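Local coordinates for integron cassette protein Vpc_cass2 (Vibrio paracholerae, PDB 3JRT) that is of unknown function but is encoded by a mobile integron gene cassette and forms an all-helical protein seen as a two-chain assembly, at residues K84-N89 / E113-T118; L73-I78 / I148-G153; G40-A45 / D161-D166; T171-S176 / I181-D186. All blocks are in the same frame, centred on the assembly; numbering follows the deposited sequence.

Contact 1: K84-N89 / E113-T118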
loop_
_atom_site.group_PDB
_atom_site.type_symbol
_atom_site.label_atom_id
_atom_site.label_comp_id
_atom_site.label_asym_id
_atom_site.label_seq_id
_atom_site.Cartn_x
_atom_site.Cartn_y
_atom_site.Cartn_z
ATOM N N LYS A 84 -12.080 -1.491 1.654
ATOM C CA LYS A 84 -12.745 -1.230 0.384
ATOM C C LYS A 84 -13.879 -2.205 0.145
ATOM O O LYS A 84 -14.905 -1.835 -0.413
ATOM C CB LYS A 84 -11.763 -1.258 -0.791
ATOM C CG LYS A 84 -10.971 0.032 -0.925
ATOM C CD LYS A 84 -10.216 0.138 -2.268
ATOM C CE LYS A 84 -9.483 1.477 -2.355
ATOM N NZ LYS A 84 -8.282 1.409 -3.246
ATOM N N TYR A 85 -13.700 -3.451 0.571
ATOM C CA TYR A 85 -14.730 -4.459 0.366
ATOM C C TYR A 85 -15.961 -4.085 1.169
ATOM O O TYR A 85 -17.091 -4.154 0.671
ATOM C CB TYR A 85 -14.246 -5.850 0.764
ATOM C CG TYR A 85 -15.369 -6.874 0.863
ATOM C CD1 TYR A 85 -15.768 -7.624 -0.245
ATOM C CD2 TYR A 85 -16.029 -7.079 2.051
ATOM C CE1 TYR A 85 -16.798 -8.555 -0.156
ATOM C CE2 TYR A 85 -17.066 -8.009 2.156
ATOM C CZ TYR A 85 -17.442 -8.743 1.055
ATOM O OH TYR A 85 -18.461 -9.663 1.177
ATOM N N VAL A 86 -15.740 -3.669 2.408
ATOM C CA VAL A 86 -16.843 -3.209 3.233
ATOM C C VAL A 86 -17.499 -1.977 2.604
ATOM O O VAL A 86 -18.715 -1.923 2.467
ATOM C CB VAL A 86 -16.403 -2.901 4.680
ATOM C CG1 VAL A 86 -17.597 -2.407 5.511
ATOM C CG2 VAL A 86 -15.778 -4.137 5.317
ATOM N N GLU A 87 -16.691 -0.999 2.204
ATOM C CA GLU A 87 -17.230 0.246 1.661
ATOM C C GLU A 87 -18.055 -0.004 0.404
ATOM O O GLU A 87 -19.070 0.653 0.165
ATOM C CB GLU A 87 -16.111 1.229 1.351
ATOM C CG GLU A 87 -15.386 1.763 2.556
ATOM C CD GLU A 87 -14.186 2.585 2.142
ATOM O OE1 GLU A 87 -13.936 2.658 0.918
ATOM O OE2 GLU A 87 -13.499 3.149 3.020
ATOM N N LEU A 88 -17.612 -0.958 -0.399
ATOM C CA LEU A 88 -18.367 -1.347 -1.575
ATOM C C LEU A 88 -19.723 -1.923 -1.141
ATOM O O LEU A 88 -20.767 -1.576 -1.705
ATOM C CB LEU A 88 -17.575 -2.363 -2.399
ATOM C CG LEU A 88 -18.148 -2.715 -3.764
ATOM C CD1 LEU A 88 -17.934 -1.560 -4.718
ATOM C CD2 LEU A 88 -17.519 -3.988 -4.308
ATOM N N ASN A 89 -19.702 -2.792 -0.132
ATOM C CA ASN A 89 -20.928 -3.354 0.422
ATOM C C ASN A 89 -21.897 -2.293 0.917
ATOM O O ASN A 89 -23.077 -2.335 0.596
ATOM C CB ASN A 89 -20.622 -4.313 1.561
ATOM C CG ASN A 89 -20.482 -5.744 1.098
ATOM O OD1 ASN A 89 -21.317 -6.251 0.353
ATOM N ND2 ASN A 89 -19.427 -6.412 1.553
ATOM N N GLU A 113 -17.033 -9.982 9.611
ATOM C CA GLU A 113 -15.724 -10.346 10.122
ATOM C C GLU A 113 -14.782 -9.145 10.077
ATOM O O GLU A 113 -14.126 -8.808 11.063
ATOM C CB GLU A 113 -15.151 -11.481 9.291
ATOM C CG GLU A 113 -16.011 -12.724 9.292
ATOM C CD GLU A 113 -15.845 -13.533 10.553
ATOM O OE1 GLU A 113 -15.654 -14.760 10.429
ATOM O OE2 GLU A 113 -15.897 -12.948 11.662
ATOM N N ILE A 114 -14.734 -8.488 8.927
ATOM C CA ILE A 114 -13.878 -7.323 8.767
ATOM C C ILE A 114 -14.165 -6.205 9.771
ATOM O O ILE A 114 -13.243 -5.653 10.368
ATOM C CB ILE A 114 -13.959 -6.769 7.349
ATOM C CG1 ILE A 114 -13.285 -7.743 6.372
ATOM C CG2 ILE A 114 -13.296 -5.421 7.300
ATOM C CD1 ILE A 114 -13.720 -7.562 4.890
ATOM N N ASN A 115 -15.434 -5.856 9.952
ATOM C CA ASN A 115 -15.762 -4.845 10.949
ATOM C C ASN A 115 -15.370 -5.292 12.354
ATOM O O ASN A 115 -14.883 -4.498 13.155
ATOM C CB ASN A 115 -17.251 -4.507 10.913
ATOM C CG ASN A 115 -17.652 -3.751 9.661
ATOM O OD1 ASN A 115 -16.987 -2.800 9.245
ATOM N ND2 ASN A 115 -18.760 -4.166 9.059
ATOM N N LYS A 116 -15.596 -6.567 12.654
ATOM C CA LYS A 116 -15.295 -7.097 13.979
ATOM C C LYS A 116 -13.826 -6.911 14.318
ATOM O O LYS A 116 -13.469 -6.625 15.467
ATOM C CB LYS A 116 -15.629 -8.582 14.045
ATOM C CG LYS A 116 -17.107 -8.878 14.117
ATOM C CD LYS A 116 -17.342 -10.351 14.372
ATOM C CE LYS A 116 -18.816 -10.647 14.535
ATOM N NZ LYS A 116 -19.048 -12.095 14.769
ATOM N N ASN A 117 -12.977 -7.091 13.308
ATOM C CA ASN A 117 -11.535 -7.043 13.487
ATOM C C ASN A 117 -11.088 -5.597 13.344
ATOM O O ASN A 117 -10.731 -5.149 12.252
ATOM C CB ASN A 117 -10.858 -7.941 12.444
ATOM C CG ASN A 117 -9.359 -8.065 12.652
ATOM O OD1 ASN A 117 -8.712 -7.142 13.137
ATOM N ND2 ASN A 117 -8.801 -9.209 12.275
ATOM N N THR A 118 -11.124 -4.867 14.452
ATOM C CA THR A 118 -10.933 -3.422 14.447
ATOM C C THR A 118 -9.502 -2.980 14.171
ATOM O O THR A 118 -9.270 -1.830 13.799
ATOM C CB THR A 118 -11.420 -2.784 15.763
ATOM O OG1 THR A 118 -10.606 -3.237 16.850
ATOM C CG2 THR A 118 -12.859 -3.175 16.024
#
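Ile114 meets Val86 and Tyr85 of 84-89, and its side chain can be followed atom by atom. CB already touches, lying 3.8 Å from Val86 CG2. The branch methyl CG2, anti to the backbone N, presses on the same Val86 CG2 at 3.4 Å, tighter than usual for two carbons. The other arm, CG1, takes the position beside the backbone N (chi1 -70°) and extends to CD1, which ends 3.7 Å from Tyr85 CD2. That methyl approaches the Tyr85 ring obliquely and also lies 4.0 Å from Val86 CG2. The valine methyl is therefore touched by three carbons of one isoleucine, the two side chains sliding past each other in opposite directions. This is helix-helix packing in an all-helical fold: helix 64-91 meets the last turn of helix 104-116, with Val86 and Ile114 nearest in the backbone at 7.5 Å between CA atoms. At the margin, the second valine methyl, CG1, rests 3.8 Å from Asn115 OD1, an oxygen whose hydrogen bond comes from Arg83 NH1. Tyr85, Val86 and Ile114 are all buried, and the polar end of the tyrosine is satisfied beyond them, where OH bonds to Arg107 O. On another side of helix 64-91, Lys84 NZ and Glu87 OE1 hydrogen-bond to Cys127 O and Val131 N of the second subunit.

Contact 2: L73-I78 / I148-G153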
loop_
_atom_site.group_PDB
_atom_site.type_symbol
_atom_site.label_atom_id
_atom_site.label_comp_id
_atom_site.label_asym_id
_atom_site.label_seq_id
_atom_site.Cartn_x
_atom_site.Cartn_y
_atom_site.Cartn_z
ATOM N N LEU A 73 4.277 -3.355 4.133
ATOM C CA LEU A 73 3.903 -3.264 2.724
ATOM C C LEU A 73 2.669 -4.105 2.450
ATOM O O LEU A 73 1.707 -3.622 1.868
ATOM C CB LEU A 73 5.051 -3.703 1.795
ATOM C CG LEU A 73 4.702 -3.786 0.296
ATOM C CD1 LEU A 73 4.348 -2.398 -0.231
ATOM C CD2 LEU A 73 5.851 -4.351 -0.526
ATOM N N CYS A 74 2.702 -5.373 2.860
ATOM C CA CYS A 74 1.622 -6.294 2.509
ATOM C C CYS A 74 0.381 -6.100 3.376
ATOM O O CYS A 74 -0.762 -6.087 2.894
ATOM C CB CYS A 74 2.110 -7.742 2.555
ATOM S SG CYS A 74 3.460 -8.061 1.376
ATOM N N VAL A 75 0.603 -5.912 4.662
ATOM C CA VAL A 75 -0.511 -5.692 5.559
ATOM C C VAL A 75 -1.303 -4.407 5.228
ATOM O O VAL A 75 -2.535 -4.425 5.203
ATOM C CB VAL A 75 -0.028 -5.722 7.017
ATOM C CG1 VAL A 75 -1.054 -5.087 7.970
ATOM C CG2 VAL A 75 0.325 -7.168 7.403
ATOM N N TYR A 76 -0.611 -3.297 4.986
ATOM C CA TYR A 76 -1.310 -2.068 4.608
ATOM C C TYR A 76 -2.204 -2.300 3.384
ATOM O O TYR A 76 -3.334 -1.821 3.306
ATOM C CB TYR A 76 -0.324 -0.926 4.347
ATOM C CG TYR A 76 0.264 -0.341 5.625
ATOM C CD1 TYR A 76 -0.341 -0.565 6.841
ATOM C CD2 TYR A 76 1.414 0.451 5.602
ATOM C CE1 TYR A 76 0.175 -0.036 8.018
ATOM C CE2 TYR A 76 1.950 0.981 6.775
ATOM C CZ TYR A 76 1.315 0.728 7.982
ATOM O OH TYR A 76 1.795 1.246 9.155
ATOM N N SER A 77 -1.708 -3.070 2.434
ATOM C CA SER A 77 -2.475 -3.280 1.232
ATOM C C SER A 77 -3.714 -4.133 1.572
ATOM O O SER A 77 -4.837 -3.831 1.159
ATOM C CB SER A 77 -1.604 -3.949 0.161
ATOM O OG SER A 77 -2.369 -4.206 -0.998
ATOM N N ILE A 78 -3.501 -5.213 2.309
ATOM C CA ILE A 78 -4.625 -6.026 2.794
ATOM C C ILE A 78 -5.676 -5.194 3.549
ATOM O O ILE A 78 -6.867 -5.313 3.283
ATOM C CB ILE A 78 -4.117 -7.178 3.667
ATOM C CG1 ILE A 78 -3.367 -8.189 2.785
ATOM C CG2 ILE A 78 -5.268 -7.821 4.462
ATOM C CD1 ILE A 78 -2.537 -9.182 3.596
ATOM N N ILE A 148 -0.526 -7.775 15.373
ATOM C CA ILE A 148 -0.713 -8.995 16.144
ATOM C C ILE A 148 -2.214 -9.194 16.449
ATOM O O ILE A 148 -2.747 -10.292 16.304
ATOM C CB ILE A 148 0.145 -8.954 17.414
ATOM C CG1 ILE A 148 1.633 -8.945 17.021
ATOM C CG2 ILE A 148 -0.214 -10.115 18.396
ATOM C CD1 ILE A 148 2.583 -8.907 18.207
ATOM N N LYS A 149 -2.901 -8.130 16.841
ATOM C CA LYS A 149 -4.343 -8.208 17.046
ATOM C C LYS A 149 -5.070 -8.659 15.776
ATOM O O LYS A 149 -6.019 -9.429 15.818
ATOM C CB LYS A 149 -4.899 -6.854 17.508
ATOM C CG LYS A 149 -4.516 -6.500 18.969
ATOM C CD LYS A 149 -5.031 -5.120 19.344
ATOM C CE LYS A 149 -4.470 -4.660 20.657
ATOM N NZ LYS A 149 -4.984 -3.308 20.981
HETATM N N MSE A 150 -4.621 -8.171 14.639
HETATM C CA MSE A 150 -5.318 -8.465 13.405
HETATM C C MSE A 150 -5.236 -9.965 13.134
HETATM O O MSE A 150 -6.225 -10.603 12.763
HETATM C CB MSE A 150 -4.695 -7.669 12.266
HETATM C CG MSE A 150 -5.509 -7.673 10.989
HETATM SE SE MSE A 150 -4.519 -6.925 9.474
HETATM C CE MSE A 150 -5.826 -7.272 8.070
ATOM N N PHE A 151 -4.051 -10.525 13.349
ATOM C CA PHE A 151 -3.806 -11.931 13.072
ATOM C C PHE A 151 -4.254 -12.817 14.205
ATOM O O PHE A 151 -4.151 -14.042 14.121
ATOM C CB PHE A 151 -2.327 -12.165 12.797
ATOM C CG PHE A 151 -1.902 -11.730 11.430
ATOM C CD1 PHE A 151 -2.212 -12.496 10.324
ATOM C CD2 PHE A 151 -1.205 -10.558 11.254
ATOM C CE1 PHE A 151 -1.820 -12.107 9.062
ATOM C CE2 PHE A 151 -0.808 -10.159 10.002
ATOM C CZ PHE A 151 -1.118 -10.933 8.897
ATOM N N ASP A 152 -4.746 -12.180 15.265
ATOM C CA ASP A 152 -5.170 -12.870 16.474
ATOM C C ASP A 152 -4.093 -13.731 17.121
ATOM O O ASP A 152 -4.389 -14.757 17.722
ATOM C CB ASP A 152 -6.417 -13.711 16.227
ATOM C CG ASP A 152 -7.212 -13.939 17.501
ATOM O OD1 ASP A 152 -7.772 -12.945 18.020
ATOM O OD2 ASP A 152 -7.260 -15.091 17.990
ATOM N N GLY A 153 -2.844 -13.305 17.030
ATOM C CA GLY A 153 -1.787 -14.026 17.712
ATOM C C GLY A 153 -0.499 -13.917 16.928
ATOM O O GLY A 153 -0.332 -13.013 16.115
#
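Val75 and Ile78, one helical turn apart on helix 64-91, receive Met150 and Phe151 from the end of helix 140-151, a helix-helix contact within the buried interior of this all-helical fold. Met150, modelled as selenomethionine, runs out extended: CG stands anti to the backbone N (chi1 -168°) and the later torsions stay near 180°. The straight chain carries its selenium to 4.2 Å from Val75 CG1, and its terminal methyl CE to 3.7 Å from Ile78 CG2, the Ile78 and Met150 side chains crossing at a slant. High B factors make the exact place of this chain less certain. Phe151 starts out less directly aimed at the valine, yet its ring end swings closer, so that Val75 CG2 sits at the ring edge, near its plane. Val75 thus parts its methyls, CG1 to the selenium and CG2 to the phenyl ring. Phe159 of helix 157-163 meets the Phe151 ring edge-to-face, while Ala119 and Ile120 of helix 118-128 also pack on Met150. Just beyond the contact the helix is closed by a Schellman motif, with Asp152 at positive phi (57°) and Gly153 N bonded back to Ile148 O. Phe151 CE2 stands 4.1 Å from Val75 CG2.

Contact 3: G40-A45 / D161-D166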
loop_
_atom_site.group_PDB
_atom_site.type_symbol
_atom_site.label_atom_id
_atom_site.label_comp_id
_atom_site.label_asym_id
_atom_site.label_seq_id
_atom_site.Cartn_x
_atom_site.Cartn_y
_atom_site.Cartn_z
ATOM N N GLY A 40 -7.275 -9.273 -7.160
ATOM C CA GLY A 40 -5.868 -9.257 -7.522
ATOM C C GLY A 40 -4.966 -8.678 -6.452
ATOM O O GLY A 40 -3.886 -9.213 -6.204
ATOM N N ASP A 41 -5.401 -7.581 -5.827
ATOM C CA ASP A 41 -4.587 -6.928 -4.805
ATOM C C ASP A 41 -4.499 -7.752 -3.510
ATOM O O ASP A 41 -3.439 -7.851 -2.919
ATOM C CB ASP A 41 -5.054 -5.493 -4.540
ATOM C CG ASP A 41 -4.952 -4.597 -5.792
ATOM O OD1 ASP A 41 -4.172 -4.931 -6.706
ATOM O OD2 ASP A 41 -5.643 -3.559 -5.867
ATOM N N LEU A 42 -5.604 -8.357 -3.088
ATOM C CA LEU A 42 -5.589 -9.186 -1.889
ATOM C C LEU A 42 -4.764 -10.441 -2.157
ATOM O O LEU A 42 -3.991 -10.863 -1.327
ATOM C CB LEU A 42 -7.004 -9.564 -1.459
ATOM C CG LEU A 42 -7.862 -8.470 -0.823
ATOM C CD1 LEU A 42 -9.345 -8.877 -0.831
ATOM C CD2 LEU A 42 -7.395 -8.136 0.592
ATOM N N THR A 43 -4.904 -11.011 -3.343
ATOM C CA THR A 43 -4.184 -12.235 -3.659
ATOM C C THR A 43 -2.681 -11.983 -3.705
ATOM O O THR A 43 -1.903 -12.782 -3.212
ATOM C CB THR A 43 -4.676 -12.835 -5.005
ATOM O OG1 THR A 43 -6.047 -13.204 -4.870
ATOM C CG2 THR A 43 -3.849 -14.062 -5.435
ATOM N N ILE A 44 -2.271 -10.866 -4.294
ATOM C CA ILE A 44 -0.850 -10.618 -4.460
ATOM C C ILE A 44 -0.151 -10.232 -3.132
ATOM O O ILE A 44 0.963 -10.645 -2.871
ATOM C CB ILE A 44 -0.555 -9.593 -5.571
ATOM C CG1 ILE A 44 0.935 -9.605 -5.888
ATOM C CG2 ILE A 44 -0.980 -8.179 -5.158
ATOM C CD1 ILE A 44 1.389 -10.888 -6.552
ATOM N N ALA A 45 -0.823 -9.452 -2.305
ATOM C CA ALA A 45 -0.302 -9.080 -1.002
ATOM C C ALA A 45 0.005 -10.318 -0.144
ATOM O O ALA A 45 1.044 -10.390 0.508
ATOM C CB ALA A 45 -1.294 -8.158 -0.289
ATOM N N ASP A 161 -4.876 -17.474 5.172
ATOM C CA ASP A 161 -5.666 -18.488 4.469
ATOM C C ASP A 161 -7.106 -18.038 4.319
ATOM O O ASP A 161 -7.782 -18.386 3.354
ATOM C CB ASP A 161 -5.613 -19.831 5.201
ATOM C CG ASP A 161 -4.432 -20.670 4.779
ATOM O OD1 ASP A 161 -3.662 -20.216 3.908
ATOM O OD2 ASP A 161 -4.268 -21.778 5.322
ATOM N N TRP A 162 -7.563 -17.262 5.291
ATOM C CA TRP A 162 -8.895 -16.687 5.260
ATOM C C TRP A 162 -9.021 -15.624 4.165
ATOM O O TRP A 162 -10.088 -15.456 3.587
ATOM C CB TRP A 162 -9.218 -16.083 6.623
ATOM C CG TRP A 162 -10.571 -15.455 6.729
ATOM C CD1 TRP A 162 -11.761 -16.089 6.995
ATOM C CD2 TRP A 162 -10.878 -14.064 6.616
ATOM N NE1 TRP A 162 -12.785 -15.174 7.041
ATOM C CE2 TRP A 162 -12.272 -13.925 6.812
ATOM C CE3 TRP A 162 -10.112 -12.922 6.380
ATOM C CZ2 TRP A 162 -12.913 -12.688 6.778
ATOM C CZ3 TRP A 162 -10.754 -11.695 6.323
ATOM C CH2 TRP A 162 -12.140 -11.588 6.522
ATOM N N ILE A 163 -7.944 -14.887 3.908
ATOM C CA ILE A 163 -7.941 -13.931 2.808
ATOM C C ILE A 163 -7.856 -14.685 1.491
ATOM O O ILE A 163 -8.713 -14.560 0.624
ATOM C CB ILE A 163 -6.729 -12.992 2.860
ATOM C CG1 ILE A 163 -6.748 -12.120 4.117
ATOM C CG2 ILE A 163 -6.693 -12.118 1.598
ATOM C CD1 ILE A 163 -7.889 -11.133 4.144
ATOM N N CYS A 164 -6.804 -15.481 1.357
ATOM C CA CYS A 164 -6.532 -16.171 0.121
ATOM C C CYS A 164 -5.616 -17.365 0.357
ATOM O O CYS A 164 -4.408 -17.193 0.498
ATOM C CB CYS A 164 -5.856 -15.212 -0.847
ATOM S SG CYS A 164 -5.664 -15.860 -2.538
ATOM N N PRO A 165 -6.187 -18.582 0.356
ATOM C CA PRO A 165 -5.464 -19.842 0.565
ATOM C C PRO A 165 -4.657 -20.212 -0.677
ATOM O O PRO A 165 -4.978 -19.734 -1.755
ATOM C CB PRO A 165 -6.589 -20.872 0.740
ATOM C CG PRO A 165 -7.915 -20.136 0.439
ATOM C CD PRO A 165 -7.563 -18.803 -0.124
ATOM N N ASP A 166 -3.637 -21.050 -0.535
ATOM C CA ASP A 166 -2.884 -21.531 -1.694
ATOM C C ASP A 166 -3.764 -22.403 -2.576
ATOM O O ASP A 166 -4.657 -23.099 -2.087
ATOM C CB ASP A 166 -1.658 -22.333 -1.254
ATOM C CG ASP A 166 -0.591 -21.467 -0.615
ATOM O OD1 ASP A 166 -0.644 -20.231 -0.790
ATOM O OD2 ASP A 166 0.303 -22.021 0.061
#
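Ile163 sends its branch methyl CG2 anti to the backbone N, with CG1 beside that nitrogen (chi1 -63°), and this choice sets CG2 against Leu42. Cys164 carries SG anti to its own N (chi1 -172°), which brings the sulfur up to Thr43. Here the C-terminal end of helix 157-163, with Ile163 and the first loop residue Cys164, packs on the middle of helix 27-53 in an all-helical fold. Two neighbouring pairs do the work. Ile163 CG2 lies 4.0 Å from Leu42 CB and 4.2 Å from Leu42 CD2, so a single methyl spans the base and one tip of the leucine, and the two side chains cross at about a right angle. The backbones come closer at the second pair, Thr43 and Cys164 having CA atoms 5.9 Å apart against 7.1 Å for Leu42 and Ile163. Cys164 is where the chain leaves helical geometry (phi -159°), and its sulfur lies beside the threonine fork rather than against one branch. The threonine hydroxyl is also tied to its own helix, OG1 hydrogen-bonding with Ile39 O. Val178 and Ile181 of helix 177-188 also pack on Leu42, while Ile163 touches Cys82 of helix 64-91. On another side of helix 27-53, Asp41 makes a salt bridge to Arg72 of the second subunit. At the fork itself, Cys164 SG is 3.6 Å from Thr43 OG1 and 3.9 Å from Thr43 CG2.

Contact 4: T171-S176 / I181-D186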
loop_
_atom_site.group_PDB
_atom_site.type_symbol
_atom_site.label_atom_id
_atom_site.label_comp_id
_atom_site.label_asym_id
_atom_site.label_seq_id
_atom_site.Cartn_x
_atom_site.Cartn_y
_atom_site.Cartn_z
ATOM N N THR A 171 -10.793 -25.199 -3.698
ATOM C CA THR A 171 -11.122 -24.575 -2.427
ATOM C C THR A 171 -12.586 -24.182 -2.423
ATOM O O THR A 171 -13.086 -23.636 -3.404
ATOM C CB THR A 171 -10.248 -23.311 -2.196
ATOM O OG1 THR A 171 -8.969 -23.699 -1.673
ATOM C CG2 THR A 171 -10.916 -22.335 -1.228
ATOM N N ASP A 172 -13.283 -24.471 -1.333
ATOM C CA ASP A 172 -14.637 -23.962 -1.185
ATOM C C ASP A 172 -14.520 -22.446 -1.179
ATOM O O ASP A 172 -13.922 -21.862 -0.264
ATOM C CB ASP A 172 -15.275 -24.461 0.112
ATOM C CG ASP A 172 -16.681 -23.919 0.320
ATOM O OD1 ASP A 172 -17.115 -23.064 -0.481
ATOM O OD2 ASP A 172 -17.352 -24.352 1.283
ATOM N N LYS A 173 -15.072 -21.809 -2.206
ATOM C CA LYS A 173 -14.907 -20.371 -2.369
ATOM C C LYS A 173 -15.677 -19.569 -1.322
ATOM O O LYS A 173 -15.503 -18.360 -1.204
ATOM C CB LYS A 173 -15.269 -19.939 -3.793
ATOM C CG LYS A 173 -14.294 -20.479 -4.830
ATOM C CD LYS A 173 -14.255 -19.636 -6.094
ATOM C CE LYS A 173 -12.939 -19.862 -6.828
ATOM N NZ LYS A 173 -12.908 -19.240 -8.180
ATOM N N SER A 174 -16.522 -20.257 -0.562
ATOM C CA SER A 174 -17.195 -19.657 0.584
ATOM C C SER A 174 -16.219 -19.476 1.737
ATOM O O SER A 174 -16.512 -18.777 2.704
ATOM C CB SER A 174 -18.336 -20.557 1.061
ATOM O OG SER A 174 -19.196 -20.888 -0.009
ATOM N N GLU A 175 -15.060 -20.116 1.632
ATOM C CA GLU A 175 -14.171 -20.234 2.774
ATOM C C GLU A 175 -13.036 -19.215 2.780
ATOM O O GLU A 175 -12.163 -19.273 3.646
ATOM C CB GLU A 175 -13.632 -21.665 2.874
ATOM C CG GLU A 175 -14.737 -22.714 2.964
ATOM C CD GLU A 175 -14.632 -23.593 4.193
ATOM O OE1 GLU A 175 -13.582 -23.560 4.872
ATOM O OE2 GLU A 175 -15.608 -24.323 4.481
ATOM N N SER A 176 -13.047 -18.285 1.825
ATOM C CA SER A 176 -12.067 -17.205 1.820
ATOM C C SER A 176 -12.640 -15.919 1.240
ATOM O O SER A 176 -13.527 -15.941 0.393
ATOM C CB SER A 176 -10.785 -17.611 1.075
ATOM O OG SER A 176 -10.947 -17.539 -0.331
ATOM N N ILE A 181 -15.240 -12.886 -3.065
ATOM C CA ILE A 181 -15.240 -11.708 -3.903
ATOM C C ILE A 181 -15.306 -12.152 -5.356
ATOM O O ILE A 181 -15.891 -11.464 -6.187
ATOM C CB ILE A 181 -14.015 -10.809 -3.656
ATOM C CG1 ILE A 181 -14.131 -10.115 -2.295
ATOM C CG2 ILE A 181 -13.875 -9.763 -4.782
ATOM C CD1 ILE A 181 -12.924 -9.324 -1.927
ATOM N N GLU A 182 -14.714 -13.312 -5.641
ATOM C CA GLU A 182 -14.783 -13.933 -6.959
ATOM C C GLU A 182 -16.195 -14.464 -7.264
ATOM O O GLU A 182 -16.652 -14.429 -8.408
ATOM C CB GLU A 182 -13.755 -15.059 -7.049
ATOM C CG GLU A 182 -13.661 -15.710 -8.411
ATOM C CD GLU A 182 -12.392 -16.525 -8.577
ATOM O OE1 GLU A 182 -11.602 -16.598 -7.611
ATOM O OE2 GLU A 182 -12.187 -17.092 -9.674
ATOM N N LEU A 183 -16.880 -14.954 -6.233
ATOM C CA LEU A 183 -18.263 -15.399 -6.363
ATOM C C LEU A 183 -19.132 -14.269 -6.884
ATOM O O LEU A 183 -20.018 -14.482 -7.723
ATOM C CB LEU A 183 -18.802 -15.847 -5.009
ATOM C CG LEU A 183 -19.310 -17.278 -4.887
ATOM C CD1 LEU A 183 -18.284 -18.257 -5.422
ATOM C CD2 LEU A 183 -19.659 -17.583 -3.436
ATOM N N LEU A 184 -18.882 -13.067 -6.372
ATOM C CA LEU A 184 -19.645 -11.885 -6.767
ATOM C C LEU A 184 -19.217 -11.399 -8.147
ATOM O O LEU A 184 -20.058 -11.170 -9.013
ATOM C CB LEU A 184 -19.482 -10.759 -5.747
ATOM C CG LEU A 184 -19.682 -11.153 -4.286
ATOM C CD1 LEU A 184 -19.551 -9.943 -3.393
ATOM C CD2 LEU A 184 -21.032 -11.788 -4.098
ATOM N N ARG A 185 -17.912 -11.253 -8.365
ATOM C CA ARG A 185 -17.453 -10.770 -9.659
ATOM C C ARG A 185 -18.072 -11.593 -10.792
ATOM O O ARG A 185 -18.700 -11.042 -11.684
ATOM C CB ARG A 185 -15.928 -10.784 -9.772
ATOM C CG ARG A 185 -15.425 -10.142 -11.075
ATOM C CD ARG A 185 -14.077 -10.693 -11.472
ATOM N NE ARG A 185 -14.092 -12.151 -11.485
ATOM C CZ ARG A 185 -13.006 -12.904 -11.614
ATOM N NH1 ARG A 185 -11.819 -12.328 -11.748
ATOM N NH2 ARG A 185 -13.104 -14.229 -11.609
ATOM N N ASP A 186 -17.895 -12.910 -10.727
ATOM C CA ASP A 186 -18.389 -13.835 -11.737
ATOM C C ASP A 186 -19.895 -13.729 -11.956
ATOM O O ASP A 186 -20.384 -13.920 -13.069
ATOM C CB ASP A 186 -18.050 -15.272 -11.345
ATOM C CG ASP A 186 -16.598 -15.615 -11.578
ATOM O OD1 ASP A 186 -15.806 -14.699 -11.903
ATOM O OD2 ASP A 186 -16.254 -16.810 -11.429
#
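The contact belongs to a surface salt-bridge network in which Lys173, in the loop before helix 177-188, meets Glu182 and Leu183 of that helix. Lys173 spans both parts of the contact. Its CB lies 3.8 Å from Leu183 CD1, and its chain then runs on, extended beyond CG, to the carboxylate of Glu182. Glu182 reaches out to meet it with CG anti to the backbone N (chi1 -176°), the two chains meeting obliquely. The salt bridge is modelled at 2.7 Å between Lys173 NZ and Glu182 OE2, but the amine is placed too close to the carboxylate, so the exact length is doubtful. Within the helix, Glu182 OE2 makes a longer salt bridge to Arg185 NH2 at 3.6 Å. Arg185 in turn grips Asp186 side-on with NE and NH2, both nitrogens directed to the one oxygen OD1 and nearly in the guanidinium plane; the NH2 bond to Asp186 OD1 measures 2.8 Å. Negative carboxylates thus alternate with the lysine and arginine, which would offset the like charges. The loop itself is shaped by an Asx turn: Asp172 OD1 accepts from Ser174 N at 2.9 Å and from Ser174 OG, both on one face of the carboxylate plane. Ser176 caps helix 177-188 through Gly179 N, Ser174 O bonds to Tyr110 OH of helix 104-116, and Ile181 and Arg185 pack on Ile39 of helix 27-53.

The chain holds seven helices joined by loops, and no strands. Contacts 2 and 3 join parts far apart in sequence, contact 1 joins helices 64-91 and 104-116, and contact 4 is local. Contacts 1 and 2 share helix 64-91, their centres about 14 Å apart; the centre of contact 3 is about 12 Å from the centres of contacts 2 and 4. Along the sequence, contact 3 encloses contact 2, which encloses contact 1, while contact 4 follows near the C-terminus. Neighbours touch directly: Asn117 with Met150, Ile78 with Ala45, and Leu42 with Ile181. Contacts 2 and 4 do not touch and lie on opposite sides of the chain's centre. Contacts 1 to 3 also have residues that touch the second subunit, whereas contact 4 has none.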